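Local coordinates for protein phenol hydroxylase component phN (Pseudomonas stutzeri, PDB 3U52) that probably hydroxylates phenol, as the di-iron oxygenase component of a bacterial multicomponent monooxygenase, at residues I247-E252 with E311-R316; Y200-L205 with V297-N302. All coordinates share one frame; numbering follows the deposited sequence.

Contact 1: I247-E252 with E311-R316; sequences ILEQHE and ERYGIR
Tyr313 and Leu248 both leave their backbones with CG anti to the carbonyl carbon (chi1 -57° and -69°), and in these settings the tyrosine ring and the leucine branch meet between the end of helix 220-250 and the loop that follows helix 291-310. CB of Leu248 lies over one face of the Tyr313 ring, a CH-pi contact 4.2 Å from the centroid and displaced toward the rim. Beyond it, CD1 of Leu248 reaches CD1 of Tyr313 at 3.7 Å and CG1 of Ile315 at 3.8 Å, while CD2 of Leu248 rests against CD1 of Ile315 at 3.9 Å. The leucine thus fills the angle between ring and isoleucine, crossing each at about a right angle. On the opposite face of the ring sits CG of Arg312, over its centre, leaving the phenol sandwiched between two aliphatic carbons.

The ring's hydroxyl is held at the ring edge by Glu249. Extended beyond CG, this side chain brings OE2 into the ring plane, where it accepts a hydrogen bond from Tyr313 OH (2.7 Å) through its anti lone pair, the carboxylate turned 38° from the ring. NH2 of Arg312 stands 4.2 Å from the same OE2, beyond salt-bridge range, yet near enough that its charge may favour the ionised carboxylate. Leu248 also touches Val258 of helix 254-283. Gly314, with positive phi, lets the chain turn: Ile315 N bonds to Leu310 O and Gly314 N to Glu311 O, the Schellman motif that ends helix 291-310 against the last turn of helix 220-250.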
ATOM      1  N   ILE A 247      16.388  23.270  29.174  1.00 22.25           N
ATOM      2  CA  ILE A 247      17.593  23.093  30.022  1.00 23.83           C
ATOM      3  C   ILE A 247      18.347  24.403  30.236  1.00 24.40           C
ATOM      4  O   ILE A 247      18.754  24.708  31.375  1.00 23.82           O
ATOM      5  CB  ILE A 247      18.526  22.028  29.432  1.00 22.94           C
ATOM      6  CG1 ILE A 247      17.845  20.660  29.492  1.00 24.36           C
ATOM      7  CG2 ILE A 247      19.823  21.943  30.209  1.00 25.66           C
ATOM      8  CD1 ILE A 247      18.729  19.522  28.878  1.00 25.31           C
ATOM      9  N   LEU A 248      18.486  25.187  29.154  1.00 24.12           N
ATOM     10  CA  LEU A 248      19.177  26.472  29.240  1.00 26.15           C
ATOM     11  C   LEU A 248      18.412  27.486  30.096  1.00 27.68           C
ATOM     12  O   LEU A 248      19.021  28.311  30.769  1.00 29.58           O
ATOM     13  CB  LEU A 248      19.423  27.064  27.842  1.00 24.53           C
ATOM     14  CG  LEU A 248      20.464  26.251  27.061  1.00 25.36           C
ATOM     15  CD1 LEU A 248      20.498  26.655  25.565  1.00 24.55           C
ATOM     16  CD2 LEU A 248      21.826  26.320  27.712  1.00 22.89           C
ATOM     17  N   GLU A 249      17.091  27.417  30.085  1.00 28.41           N
ATOM     18  CA  GLU A 249      16.280  28.381  30.826  1.00 29.30           C
ATOM     19  C   GLU A 249      16.109  28.042  32.286  1.00 28.94           C
ATOM     20  O   GLU A 249      15.761  28.897  33.092  1.00 28.70           O
ATOM     21  CB  GLU A 249      14.925  28.514  30.159  1.00 29.76           C
ATOM     22  CG  GLU A 249      15.032  29.337  28.894  1.00 35.25           C
ATOM     23  CD  GLU A 249      13.729  29.581  28.217  1.00 41.64           C
ATOM     24  OE1 GLU A 249      12.684  29.408  28.885  1.00 44.55           O
ATOM     25  OE2 GLU A 249      13.758  29.956  27.017  1.00 44.77           O
ATOM     26  N   GLN A 250      16.363  26.795  32.646  1.00 28.66           N
ATOM     27  CA  GLN A 250      16.092  26.346  33.997  1.00 28.71           C
ATOM     28  C   GLN A 250      17.074  26.862  35.049  1.00 29.08           C
ATOM     29  O   GLN A 250      16.705  26.982  36.213  1.00 30.41           O
ATOM     30  CB  GLN A 250      15.967  24.821  34.053  1.00 27.93           C
ATOM     31  CG  GLN A 250      14.699  24.331  33.455  1.00 29.84           C
ATOM     32  CD  GLN A 250      13.514  24.550  34.356  1.00 30.95           C
ATOM     33  OE1 GLN A 250      13.563  24.190  35.503  1.00 31.94           O
ATOM     34  NE2 GLN A 250      12.453  25.152  33.845  1.00 31.12           N
ATOM     35  N   HIS A 251      18.296  27.198  34.656  1.00 28.16           N
ATOM     36  CA  HIS A 251      19.267  27.655  35.625  1.00 28.13           C
ATOM     37  C   HIS A 251      20.501  28.126  34.912  1.00 28.43           C
ATOM     38  O   HIS A 251      20.988  27.438  34.013  1.00 27.52           O
ATOM     39  CB  HIS A 251      19.656  26.522  36.580  1.00 27.73           C
ATOM     40  CG  HIS A 251      20.121  27.030  37.903  1.00 30.66           C
ATOM     41  ND1 HIS A 251      21.362  27.607  38.073  1.00 33.32           N
ATOM     42  CD2 HIS A 251      19.492  27.120  39.101  1.00 31.07           C
ATOM     43  CE1 HIS A 251      21.491  28.003  39.328  1.00 33.48           C
ATOM     44  NE2 HIS A 251      20.369  27.723  39.970  1.00 32.26           N
ATOM     45  N   GLU A 252      21.041  29.272  35.317  1.00 28.12           N
ATOM     46  CA  GLU A 252      22.236  29.809  34.659  1.00 28.76           C
ATOM     47  C   GLU A 252      23.404  28.877  34.791  1.00 27.43           C
ATOM     48  O   GLU A 252      24.243  28.831  33.912  1.00 26.78           O
ATOM     49  CB  GLU A 252      22.641  31.186  35.205  1.00 30.44           C
ATOM     50  CG  GLU A 252      22.742  31.237  36.705  1.00 35.77           C
ATOM     51  CD  GLU A 252      23.100  32.626  37.223  1.00 45.49           C
ATOM     52  OE1 GLU A 252      22.281  33.565  37.037  1.00 48.34           O
ATOM     53  OE2 GLU A 252      24.202  32.771  37.824  1.00 49.31           O
ATOM     54  N   GLU A 311      22.392  32.380  21.270  1.00 30.91           N
ATOM     55  CA  GLU A 311      23.171  33.478  21.843  1.00 31.58           C
ATOM     56  C   GLU A 311      22.483  34.209  22.999  1.00 31.32           C
ATOM     57  O   GLU A 311      23.159  34.648  23.920  1.00 29.88           O
ATOM     58  CB  GLU A 311      23.531  34.493  20.778  1.00 32.39           C
ATOM     59  CG  GLU A 311      24.682  34.077  19.887  1.00 38.09           C
ATOM     60  CD  GLU A 311      25.075  35.174  18.900  1.00 45.52           C
ATOM     61  OE1 GLU A 311      25.209  34.865  17.693  1.00 48.19           O
ATOM     62  OE2 GLU A 311      25.217  36.345  19.338  1.00 46.82           O
ATOM     63  N   ARG A 312      21.151  34.329  22.951  1.00 31.54           N
ATOM     64  CA  ARG A 312      20.378  34.950  24.042  1.00 32.44           C
ATOM     65  C   ARG A 312      20.562  34.255  25.384  1.00 31.90           C
ATOM     66  O   ARG A 312      20.362  34.877  26.421  1.00 32.16           O
ATOM     67  CB  ARG A 312      18.880  35.059  23.703  1.00 33.08           C
ATOM     68  CG  ARG A 312      18.054  33.777  23.768  1.00 37.39           C
ATOM     69  CD  ARG A 312      16.570  34.092  23.514  1.00 45.53           C
ATOM     70  NE  ARG A 312      15.671  33.798  24.649  1.00 55.24           N
ATOM     71  CZ  ARG A 312      15.587  34.471  25.809  1.00 57.52           C
ATOM     72  NH1 ARG A 312      16.378  35.516  26.074  1.00 59.99           N
ATOM     73  NH2 ARG A 312      14.713  34.073  26.732  1.00 58.17           N
ATOM     74  N   TYR A 313      20.943  32.973  25.352  1.00 31.21           N
ATOM     75  CA  TYR A 313      21.205  32.175  26.574  1.00 30.08           C
ATOM     76  C   TYR A 313      22.656  32.224  26.991  1.00 29.54           C
ATOM     77  O   TYR A 313      23.005  31.672  28.026  1.00 29.92           O
ATOM     78  CB  TYR A 313      20.821  30.713  26.375  1.00 29.51           C
ATOM     79  CG  TYR A 313      19.395  30.493  25.967  1.00 29.29           C
ATOM     80  CD1 TYR A 313      19.075  30.004  24.700  1.00 30.03           C
ATOM     81  CD2 TYR A 313      18.360  30.799  26.842  1.00 32.59           C
ATOM     82  CE1 TYR A 313      17.768  29.808  24.319  1.00 28.63           C
ATOM     83  CE2 TYR A 313      17.031  30.608  26.477  1.00 33.05           C
ATOM     84  CZ  TYR A 313      16.745  30.105  25.217  1.00 31.76           C
ATOM     85  OH  TYR A 313      15.418  29.925  24.899  1.00 31.19           O
ATOM     86  N   GLY A 314      23.508  32.882  26.213  1.00 29.05           N
ATOM     87  CA  GLY A 314      24.942  32.846  26.507  1.00 27.86           C
ATOM     88  C   GLY A 314      25.676  31.693  25.811  1.00 26.79           C
ATOM     89  O   GLY A 314      26.814  31.380  26.170  1.00 26.41           O
ATOM     90  N   ILE A 315      25.049  31.073  24.810  1.00 25.10           N
ATOM     91  CA  ILE A 315      25.661  29.912  24.110  1.00 24.93           C
ATOM     92  C   ILE A 315      26.463  30.401  22.882  1.00 25.00           C
ATOM     93  O   ILE A 315      26.022  31.296  22.183  1.00 26.58           O
ATOM     94  CB  ILE A 315      24.559  28.864  23.692  1.00 24.38           C
ATOM     95  CG1 ILE A 315      23.987  28.136  24.913  1.00 25.46           C
ATOM     96  CG2 ILE A 315      25.027  27.895  22.567  1.00 24.15           C
ATOM     97  CD1 ILE A 315      24.963  27.243  25.676  1.00 22.48           C
ATOM     98  N   ARG A 316      27.658  29.882  22.647  1.00 25.07           N
ATOM     99  CA  ARG A 316      28.399  30.238  21.407  1.00 25.29           C
ATOM    100  C   ARG A 316      28.385  29.026  20.454  1.00 25.04           C
ATOM    101  O   ARG A 316      28.053  27.918  20.875  1.00 24.53           O
ATOM    102  CB  ARG A 316      29.838  30.665  21.713  1.00 25.77           C
ATOM    103  CG  ARG A 316      30.581  29.622  22.540  1.00 26.95           C
ATOM    104  CD  ARG A 316      32.091  29.629  22.443  1.00 28.21           C
ATOM    105  NE  ARG A 316      32.651  28.623  23.347  1.00 27.23           N
ATOM    106  CZ  ARG A 316      32.715  27.317  23.069  1.00 28.41           C
ATOM    107  NH1 ARG A 316      32.275  26.859  21.899  1.00 24.02           N
ATOM    108  NH2 ARG A 316      33.215  26.465  23.951  1.00 26.01           N
TER

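Contact 2: Y200-L205 with V297-N302; sequences YVLTNL and VYYEQN
Asn204 and Tyr298 make the close part of this helix-helix contact, a case of tight side-chain packing beside a side bridged by two waters. CB of Asn204 comes within 3.5 Å of CD2 of Tyr298, and the amide plane is turned 50° from the ring. CD2 of Leu205 slides past CB of Tyr298 at 4.0 Å. Val297 CG1 lies over the centre of one ring face. With a first torsion of -180° that sets CG opposite the backbone N, Tyr299 turns to another side of its helix, where Val201 CG1 meets its ring edge at CE2, 4.2 Å away; its hydroxyl bonds to Gln321.

On the looser side, one water donates to Val201 O (2.7 Å) and to Tyr298 O (2.8 Å), two acceptors that cannot bond each other and so need the water's hydrogens between them. A second accepts from Asn204 ND2 and Asn302 ND2, both at 2.9 Å, and donates a longer bond to Tyr298 O; it also lies at the edge of the Tyr298 ring. Replacing Tyr298 by an alanine would probably open a gap beside Asn204 and Val297 and leave the asparagine amide freer to turn.

This is packing within the helical bundle, with Val201's side chain about 4 Å from a bound xenon. The short segments' axes approach to 8.7 Å at 142°, roughly antiparallel but clearly inclined. Tyr200 and Thr203 reach helix 220-250, while the Tyr299 ring stacks on Trp295 of its own helix and meets Phe266 of helix 254-283.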
ATOM      1  N   TYR A 200      18.210  17.216  15.871  1.00 26.84           N
ATOM      2  CA  TYR A 200      17.817  18.534  15.488  1.00 26.31           C
ATOM      3  C   TYR A 200      18.882  19.207  14.626  1.00 25.07           C
ATOM      4  O   TYR A 200      18.611  19.583  13.485  1.00 24.62           O
ATOM      5  CB  TYR A 200      17.433  19.392  16.702  1.00 28.12           C
ATOM      6  CG  TYR A 200      16.898  20.721  16.274  1.00 29.48           C
ATOM      7  CD1 TYR A 200      17.678  21.854  16.328  1.00 32.41           C
ATOM      8  CD2 TYR A 200      15.611  20.829  15.759  1.00 30.24           C
ATOM      9  CE1 TYR A 200      17.177  23.098  15.869  1.00 34.39           C
ATOM     10  CE2 TYR A 200      15.116  22.019  15.313  1.00 33.27           C
ATOM     11  CZ  TYR A 200      15.893  23.164  15.371  1.00 36.07           C
ATOM     12  OH  TYR A 200      15.353  24.380  14.933  1.00 38.17           O
ATOM     13  N   VAL A 201      20.075  19.377  15.156  1.00 23.09           N
ATOM     14  CA  VAL A 201      21.115  20.061  14.435  1.00 23.61           C
ATOM     15  C   VAL A 201      21.639  19.320  13.168  1.00 24.45           C
ATOM     16  O   VAL A 201      21.763  19.942  12.103  1.00 24.34           O
ATOM     17  CB  VAL A 201      22.275  20.456  15.351  1.00 22.16           C
ATOM     18  CG1 VAL A 201      23.372  21.201  14.532  1.00 21.75           C
ATOM     19  CG2 VAL A 201      21.748  21.373  16.449  1.00 22.61           C
ATOM     20  N   LEU A 202      21.937  18.020  13.288  1.00 24.02           N
ATOM     21  CA  LEU A 202      22.693  17.290  12.258  1.00 24.47           C
ATOM     22  C   LEU A 202      21.832  16.309  11.472  1.00 24.58           C
ATOM     23  O   LEU A 202      22.305  15.679  10.524  1.00 24.08           O
ATOM     24  CB  LEU A 202      23.896  16.577  12.904  1.00 23.14           C
ATOM     25  CG  LEU A 202      24.944  17.551  13.500  1.00 24.89           C
ATOM     26  CD1 LEU A 202      26.048  16.810  14.283  1.00 22.45           C
ATOM     27  CD2 LEU A 202      25.584  18.455  12.406  1.00 20.87           C
ATOM     28  N   THR A 203      20.566  16.200  11.865  1.00 25.86           N
ATOM     29  CA  THR A 203      19.596  15.258  11.261  1.00 27.99           C
ATOM     30  C   THR A 203      19.522  15.218   9.722  1.00 27.35           C
ATOM     31  O   THR A 203      19.576  14.156   9.099  1.00 28.41           O
ATOM     32  CB  THR A 203      18.161  15.431  11.862  1.00 27.55           C
ATOM     33  OG1 THR A 203      17.365  14.357  11.383  1.00 30.78           O
ATOM     34  CG2 THR A 203      17.506  16.777  11.471  1.00 28.43           C
ATOM     35  N   ASN A 204      19.421  16.379   9.116  1.00 27.79           N
ATOM     36  CA  ASN A 204      19.338  16.491   7.658  1.00 27.63           C
ATOM     37  C   ASN A 204      20.571  15.977   6.915  1.00 26.90           C
ATOM     38  O   ASN A 204      20.472  15.559   5.749  1.00 25.94           O
ATOM     39  CB  ASN A 204      19.065  17.951   7.275  1.00 27.94           C
ATOM     40  CG  ASN A 204      17.584  18.350   7.465  1.00 31.94           C
ATOM     41  OD1 ASN A 204      16.672  17.540   7.252  1.00 34.14           O
ATOM     42  ND2 ASN A 204      17.357  19.589   7.858  1.00 31.19           N
ATOM     43  N   LEU A 205      21.733  16.062   7.553  1.00 26.00           N
ATOM     44  CA  LEU A 205      22.964  15.521   6.949  1.00 28.53           C
ATOM     45  C   LEU A 205      22.992  14.006   6.834  1.00 30.67           C
ATOM     46  O   LEU A 205      23.733  13.462   6.010  1.00 31.75           O
ATOM     47  CB  LEU A 205      24.213  16.033   7.668  1.00 28.02           C
ATOM     48  CG  LEU A 205      24.324  17.553   7.541  1.00 27.36           C
ATOM     49  CD1 LEU A 205      25.079  18.244   8.665  1.00 31.10           C
ATOM     50  CD2 LEU A 205      24.935  17.868   6.215  1.00 26.93           C
ATOM     51  N   VAL A 297      24.559  24.059   3.336  1.00 22.72           N
ATOM     52  CA  VAL A 297      23.155  24.373   3.532  1.00 23.45           C
ATOM     53  C   VAL A 297      22.661  23.933   4.899  1.00 23.60           C
ATOM     54  O   VAL A 297      22.062  24.709   5.635  1.00 24.62           O
ATOM     55  CB  VAL A 297      22.309  23.732   2.399  1.00 24.41           C
ATOM     56  CG1 VAL A 297      20.780  23.935   2.646  1.00 26.12           C
ATOM     57  CG2 VAL A 297      22.765  24.329   1.064  1.00 26.00           C
ATOM     58  N   TYR A 298      22.913  22.684   5.259  1.00 22.18           N
ATOM     59  CA  TYR A 298      22.286  22.143   6.443  1.00 22.57           C
ATOM     60  C   TYR A 298      22.990  22.540   7.722  1.00 21.19           C
ATOM     61  O   TYR A 298      22.346  22.687   8.745  1.00 21.64           O
ATOM     62  CB  TYR A 298      22.099  20.624   6.336  1.00 22.56           C
ATOM     63  CG  TYR A 298      21.176  20.308   5.202  1.00 26.15           C
ATOM     64  CD1 TYR A 298      21.638  19.667   4.067  1.00 27.85           C
ATOM     65  CD2 TYR A 298      19.838  20.699   5.249  1.00 26.25           C
ATOM     66  CE1 TYR A 298      20.779  19.400   3.008  1.00 31.86           C
ATOM     67  CE2 TYR A 298      18.977  20.447   4.204  1.00 31.20           C
ATOM     68  CZ  TYR A 298      19.448  19.800   3.087  1.00 33.80           C
ATOM     69  OH  TYR A 298      18.583  19.542   2.032  1.00 35.65           O
ATOM     70  N   TYR A 299      24.299  22.710   7.681  1.00 20.18           N
ATOM     71  CA  TYR A 299      24.962  23.130   8.882  1.00 20.03           C
ATOM     72  C   TYR A 299      25.316  24.589   8.805  1.00 20.83           C
ATOM     73  O   TYR A 299      24.952  25.340   9.712  1.00 21.23           O
ATOM     74  CB  TYR A 299      26.226  22.294   9.244  1.00 19.82           C
ATOM     75  CG  TYR A 299      26.818  22.834  10.529  1.00 20.58           C
ATOM     76  CD1 TYR A 299      27.900  23.732  10.507  1.00 18.92           C
ATOM     77  CD2 TYR A 299      26.224  22.532  11.770  1.00 20.17           C
ATOM     78  CE1 TYR A 299      28.380  24.305  11.678  1.00 22.61           C
ATOM     79  CE2 TYR A 299      26.700  23.099  12.933  1.00 21.55           C
ATOM     80  CZ  TYR A 299      27.756  23.987  12.888  1.00 23.59           C
ATOM     81  OH  TYR A 299      28.234  24.494  14.098  1.00 25.43           O
ATOM     82  N   GLU A 300      26.049  25.030   7.793  1.00 20.29           N
ATOM     83  CA  GLU A 300      26.535  26.425   7.868  1.00 21.77           C
ATOM     84  C   GLU A 300      25.363  27.452   7.874  1.00 22.16           C
ATOM     85  O   GLU A 300      25.339  28.363   8.696  1.00 23.24           O
ATOM     86  CB  GLU A 300      27.565  26.736   6.779  1.00 21.25           C
ATOM     87  CG  GLU A 300      28.895  26.024   7.024  1.00 23.90           C
ATOM     88  CD  GLU A 300      29.926  26.310   5.951  1.00 31.13           C
ATOM     89  OE1 GLU A 300      30.592  25.361   5.490  1.00 31.06           O
ATOM     90  OE2 GLU A 300      30.051  27.483   5.560  1.00 32.41           O
ATOM     91  N   GLN A 301      24.369  27.258   7.011  1.00 21.49           N
ATOM     92  CA  GLN A 301      23.237  28.186   6.944  1.00 22.16           C
ATOM     93  C   GLN A 301      22.228  27.937   8.036  1.00 22.31           C
ATOM     94  O   GLN A 301      21.993  28.811   8.889  1.00 22.29           O
ATOM     95  CB  GLN A 301      22.607  28.147   5.545  1.00 22.02           C
ATOM     96  CG  GLN A 301      23.568  28.766   4.497  1.00 26.50           C
ATOM     97  CD  GLN A 301      23.099  28.685   3.042  1.00 32.41           C
ATOM     98  OE1 GLN A 301      21.989  28.197   2.714  1.00 32.81           O
ATOM     99  NE2 GLN A 301      23.962  29.171   2.147  1.00 33.49           N
ATOM    100  N   ASN A 302      21.617  26.755   8.055  1.00 22.60           N
ATOM    101  CA  ASN A 302      20.549  26.481   9.036  1.00 23.80           C
ATOM    102  C   ASN A 302      21.052  26.491  10.493  1.00 23.86           C
ATOM    103  O   ASN A 302      20.446  27.102  11.372  1.00 24.34           O
ATOM    104  CB  ASN A 302      19.840  25.159   8.711  1.00 24.26           C
ATOM    105  CG  ASN A 302      19.095  25.179   7.373  1.00 25.91           C
ATOM    106  OD1 ASN A 302      18.987  26.209   6.706  1.00 29.96           O
ATOM    107  ND2 ASN A 302      18.589  24.026   6.971  1.00 25.91           N
TER
HETATM  108  O   HOH W   1      21.849  22.613  11.512  1.00 37.32           O
HETATM  109  O   HOH W   2      19.262  21.654   8.568  1.00 35.41           O

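In the fold
Both contacts draw on helix 291-310 and its continuation: contact 2 uses its middle, contact 1 the loop just past its C-terminal end. Their other partners, helices 187-216 and 220-250, follow each other in the chain, so the order runs 200-205, 247-252, 297-302, 311-316 and the two pairings cross. The centres lie 21 Å apart and the nearest atoms about 8 Å, without touching. Contact 2 is buried and lies about 14 Å from the chain's centre, against about 27 Å for the partly buried contact 1. Helices 187-216 and 220-250 also supply the iron ligands Glu199, Glu233 and His236; through the two contacts, helix 291-310 and the loop after it are packed against both helices that carry these ligands.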